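PDB 3BM3: PspGI restriction endonuclease from Pyrococcus sp. GI-H, which cleaves double-stranded DNA at a specific sequence as a restriction endonuclease, flipping bases out of the helix as it binds its site. Local coordinates for a contact of chain A with DNA. Sequence-based numbering; all coordinates share one arbitrary frame.

A contact of chain A with DNA. Residues 14, 91, 94-95, 98. With nucleotides of chain B.
Ser91, Gln94, Ala95 and Ser98 meet chain B from regular helical backbone, while Thr14 approaches the phosphates from a 3-10 turn. Gln94 reads base edges in the minor groove; the others touch the sugar-phosphate strand. Its chain bends at chi2 (-73°), which carries the amide past DG9, CD packed near that base's N3, to the sugar edge of DG8. There OE1 accepts a hydrogen bond from the exocyclic N2 of DG8 at 2.9 Å, nearly straight (172° at H), and NE2 donates to N3 of the same base at 3.1 Å, almost within the amide plane. This matching of acceptor to donor and donor to acceptor disfavours a flipped amide. NE2 also donates to the sugar O4' of DG9 at 3.0 Å, which lies tilted out of the amide plane. N2 of DG9 gives a hydrogen bond to the main-chain O of Gln94 at 3.1 Å, tilted from the carbonyl plane. A leucine here would probably leave N2 and N3 of DG8 without their protein partners, weakening recognition of that guanine. Around this reading head hydroxyls hold the DNA backbone: Ser91 OG donates a hydrogen bond to DA10 OP1 at 2.6 Å, Thr14 OG1 donates one to DT11 OP2 at 2.8 Å, and water 1 joins Thr14 to DA10 OP1. Ser98 OG donates a hydrogen bond to the deoxyribose O4' of DT11 at 2.9 Å. Ala95 packs its methyl against the DA10 sugar-phosphate. Four of the five residues lie on one face of the long helix 85-115, with 3-10 helix 13-16 beside it.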
ATOM      1  N   THR A  14       9.898  20.854  -4.368  1.00 13.28           N
ATOM      2  CA  THR A  14      10.462  19.696  -4.998  1.00 12.56           C
ATOM      3  C   THR A  14      10.580  19.857  -6.498  1.00 12.86           C
ATOM      4  O   THR A  14      11.289  19.077  -7.165  1.00 13.95           O
ATOM      5  CB  THR A  14       9.624  18.438  -4.684  1.00 12.85           C
ATOM      6  OG1 THR A  14       8.289  18.667  -5.144  1.00 14.24           O
ATOM      7  CG2 THR A  14       9.597  18.137  -3.176  1.00 12.52           C
ATOM      8  N   SER A  91       6.548  17.653   2.005  1.00  9.04           N
ATOM      9  CA  SER A  91       6.768  17.606   0.554  1.00  9.42           C
ATOM     10  C   SER A  91       7.997  16.799   0.196  1.00  8.78           C
ATOM     11  O   SER A  91       7.960  15.970  -0.714  1.00  9.95           O
ATOM     12  CB  SER A  91       6.824  19.002  -0.063  1.00  9.59           C
ATOM     13  OG  SER A  91       5.547  19.641  -0.038  1.00 10.91           O
ATOM     14  N   GLN A  94       7.276  13.084   0.796  1.00  8.58           N
ATOM     15  CA  GLN A  94       6.434  12.600  -0.294  1.00  8.90           C
ATOM     16  C   GLN A  94       7.240  12.424  -1.582  1.00 10.03           C
ATOM     17  O   GLN A  94       7.067  11.452  -2.312  1.00 10.23           O
ATOM     18  CB  GLN A  94       5.211  13.499  -0.448  1.00  9.42           C
ATOM     19  CG  GLN A  94       4.334  13.501   0.766  1.00  9.40           C
ATOM     20  CD  GLN A  94       3.538  12.230   0.970  1.00  9.31           C
ATOM     21  OE1 GLN A  94       4.110  11.140   1.027  1.00  8.61           O
ATOM     22  NE2 GLN A  94       2.238  12.361   1.075  1.00  9.30           N
ATOM     23  N   ALA A  95       8.135  13.370  -1.844  1.00  9.96           N
ATOM     24  CA  ALA A  95       9.108  13.238  -2.947  1.00 10.39           C
ATOM     25  C   ALA A  95       9.969  12.018  -2.783  1.00 10.67           C
ATOM     26  O   ALA A  95      10.197  11.284  -3.729  1.00 11.97           O
ATOM     27  CB  ALA A  95       9.959  14.505  -3.065  1.00  9.38           C
ATOM     28  N   SER A  98       7.953   8.785  -3.602  0.50 10.57           N
ATOM     29  CA  SER A  98       7.717   8.652  -5.042  0.50 10.52           C
ATOM     30  C   SER A  98       9.045   8.403  -5.777  0.50 10.88           C
ATOM     31  O   SER A  98       9.176   7.450  -6.565  0.50 10.95           O
ATOM     32  CB  SER A  98       6.983   9.874  -5.587  0.50 11.26           C
ATOM     33  OG  SER A  98       6.731   9.692  -6.966  0.50  9.50           O
TER
ATOM     34  P    DG B   8      -1.461  14.425   6.635  1.00 11.52           P
ATOM     35  OP1  DG B   8      -0.395  13.771   7.416  1.00 11.48           O
ATOM     36  OP2  DG B   8      -1.757  15.871   6.840  1.00 11.55           O
ATOM     37  O5'  DG B   8      -1.130  14.254   5.092  1.00  9.20           O
ATOM     38  C5'  DG B   8      -0.901  12.968   4.544  1.00  8.28           C
ATOM     39  C4'  DG B   8      -0.614  13.112   3.072  1.00 10.11           C
ATOM     40  O4'  DG B   8      -0.352  11.810   2.492  1.00 10.12           O
ATOM     41  C3'  DG B   8      -1.786  13.683   2.278  1.00  9.91           C
ATOM     42  O3'  DG B   8      -1.261  14.380   1.155  1.00 10.84           O
ATOM     43  C2'  DG B   8      -2.472  12.424   1.782  1.00 10.34           C
ATOM     44  C1'  DG B   8      -1.238  11.638   1.402  1.00  9.57           C
ATOM     45  N9   DG B   8      -1.427  10.208   1.199  1.00  9.03           N
ATOM     46  C8   DG B   8      -2.608   9.505   1.223  1.00  9.99           C
ATOM     47  N7   DG B   8      -2.452   8.239   0.955  1.00  8.88           N
ATOM     48  C5   DG B   8      -1.087   8.098   0.745  1.00  9.27           C
ATOM     49  C6   DG B   8      -0.326   6.962   0.398  1.00  9.05           C
ATOM     50  O6   DG B   8      -0.723   5.811   0.168  1.00  9.74           O
ATOM     51  N1   DG B   8       1.030   7.260   0.309  1.00  9.50           N
ATOM     52  C2   DG B   8       1.580   8.506   0.513  1.00  9.85           C
ATOM     53  N2   DG B   8       2.905   8.595   0.392  1.00  8.04           N
ATOM     54  N3   DG B   8       0.875   9.578   0.817  1.00  9.84           N
ATOM     55  C4   DG B   8      -0.443   9.305   0.917  1.00  9.93           C
ATOM     56  P    DG B   9      -1.926  15.752   0.685  1.00 10.92           P
ATOM     57  OP1  DG B   9      -2.339  16.508   1.901  1.00 11.58           O
ATOM     58  OP2  DG B   9      -2.920  15.487  -0.382  1.00 11.04           O
ATOM     59  O5'  DG B   9      -0.696  16.512   0.029  1.00 10.05           O
ATOM     60  C5'  DG B   9       0.454  16.797   0.813  1.00 10.57           C
ATOM     61  C4'  DG B   9       1.710  16.478   0.041  1.00 10.55           C
ATOM     62  O4'  DG B   9       1.795  15.048  -0.205  1.00  9.30           O
ATOM     63  C3'  DG B   9       1.812  17.137  -1.330  1.00  9.65           C
ATOM     64  O3'  DG B   9       3.188  17.379  -1.586  1.00  8.59           O
ATOM     65  C2'  DG B   9       1.272  16.057  -2.253  1.00 11.47           C
ATOM     66  C1'  DG B   9       1.825  14.798  -1.606  1.00 10.13           C
ATOM     67  N9   DG B   9       1.041  13.590  -1.850  1.00  9.83           N
ATOM     68  C8   DG B   9      -0.325  13.475  -1.832  1.00  9.23           C
ATOM     69  N7   DG B   9      -0.740  12.253  -2.039  1.00  8.89           N
ATOM     70  C5   DG B   9       0.424  11.520  -2.216  1.00  8.68           C
ATOM     71  C6   DG B   9       0.609  10.136  -2.472  1.00  9.49           C
ATOM     72  O6   DG B   9      -0.251   9.254  -2.585  1.00 10.45           O
ATOM     73  N1   DG B   9       1.956   9.815  -2.592  1.00  9.34           N
ATOM     74  C2   DG B   9       2.996  10.705  -2.476  1.00  9.30           C
ATOM     75  N2   DG B   9       4.225  10.200  -2.614  1.00  7.05           N
ATOM     76  N3   DG B   9       2.836  11.999  -2.238  1.00  9.20           N
ATOM     77  C4   DG B   9       1.534  12.333  -2.117  1.00  9.82           C
ATOM     78  P    DA B  10       3.636  18.189  -2.894  1.00  8.99           P
ATOM     79  OP1  DA B  10       4.562  19.262  -2.431  1.00 10.75           O
ATOM     80  OP2  DA B  10       2.480  18.534  -3.739  1.00  9.38           O
ATOM     81  O5'  DA B  10       4.547  17.122  -3.635  1.00  8.75           O
ATOM     82  C5'  DA B  10       5.619  16.519  -2.932  1.00  8.85           C
ATOM     83  C4'  DA B  10       6.239  15.419  -3.754  1.00  9.69           C
ATOM     84  O4'  DA B  10       5.319  14.315  -3.874  1.00  9.81           O
ATOM     85  C3'  DA B  10       6.600  15.826  -5.176  1.00  9.58           C
ATOM     86  O3'  DA B  10       7.835  15.222  -5.513  1.00 10.31           O
ATOM     87  C2'  DA B  10       5.457  15.271  -6.011  1.00 10.99           C
ATOM     88  C1'  DA B  10       5.063  14.019  -5.243  1.00 10.26           C
ATOM     89  N9   DA B  10       3.648  13.689  -5.340  1.00 10.53           N
ATOM     90  C8   DA B  10       2.586  14.551  -5.232  1.00  9.41           C
ATOM     91  N7   DA B  10       1.419  13.968  -5.317  1.00 12.86           N
ATOM     92  C5   DA B  10       1.733  12.628  -5.503  1.00 12.34           C
ATOM     93  C6   DA B  10       0.934  11.495  -5.651  1.00 16.69           C
ATOM     94  N6   DA B  10      -0.398  11.535  -5.617  1.00 13.76           N
ATOM     95  N1   DA B  10       1.554  10.308  -5.830  1.00 15.84           N
ATOM     96  C2   DA B  10       2.896  10.280  -5.840  1.00 16.42           C
ATOM     97  N3   DA B  10       3.761  11.285  -5.694  1.00 10.80           N
ATOM     98  C4   DA B  10       3.102  12.444  -5.530  1.00 12.40           C
ATOM     99  P    DT B  11       8.597  15.676  -6.836  1.00 11.17           P
ATOM    100  OP1  DT B  11      10.036  15.559  -6.550  1.00 10.78           O
ATOM    101  OP2  DT B  11       8.037  16.962  -7.317  1.00 10.71           O
ATOM    102  O5'  DT B  11       8.196  14.539  -7.875  1.00 12.66           O
ATOM    103  C5'  DT B  11       8.627  13.198  -7.673  1.00 14.20           C
ATOM    104  C4'  DT B  11       7.813  12.266  -8.538  1.00 17.40           C
ATOM    105  O4'  DT B  11       6.437  12.292  -8.128  1.00 17.35           O
ATOM    106  C3'  DT B  11       7.766  12.661 -10.008  1.00 22.02           C
ATOM    107  O3'  DT B  11       8.929  12.149 -10.667  1.00 28.68           O
ATOM    108  C2'  DT B  11       6.456  12.050 -10.487  1.00 23.15           C
ATOM    109  C1'  DT B  11       5.678  11.759  -9.200  1.00 20.11           C
ATOM    110  N1   DT B  11       4.322  12.321  -9.122  1.00 19.80           N
ATOM    111  C2   DT B  11       3.281  11.428  -9.079  1.00 18.49           C
ATOM    112  O2   DT B  11       3.443  10.220  -9.143  1.00 20.16           O
ATOM    113  N3   DT B  11       2.041  11.998  -8.959  1.00 20.12           N
ATOM    114  C4   DT B  11       1.744  13.343  -8.894  1.00 20.28           C
ATOM    115  O4   DT B  11       0.576  13.705  -8.773  1.00 21.26           O
ATOM    116  C5   DT B  11       2.886  14.230  -8.973  1.00 18.35           C
ATOM    117  C7   DT B  11       2.659  15.707  -8.933  1.00 21.48           C
ATOM    118  C6   DT B  11       4.103  13.681  -9.080  1.00 17.99           C
TER
HETATM  119  O   HOH W   1       6.976  20.273  -3.461  1.00 17.31           O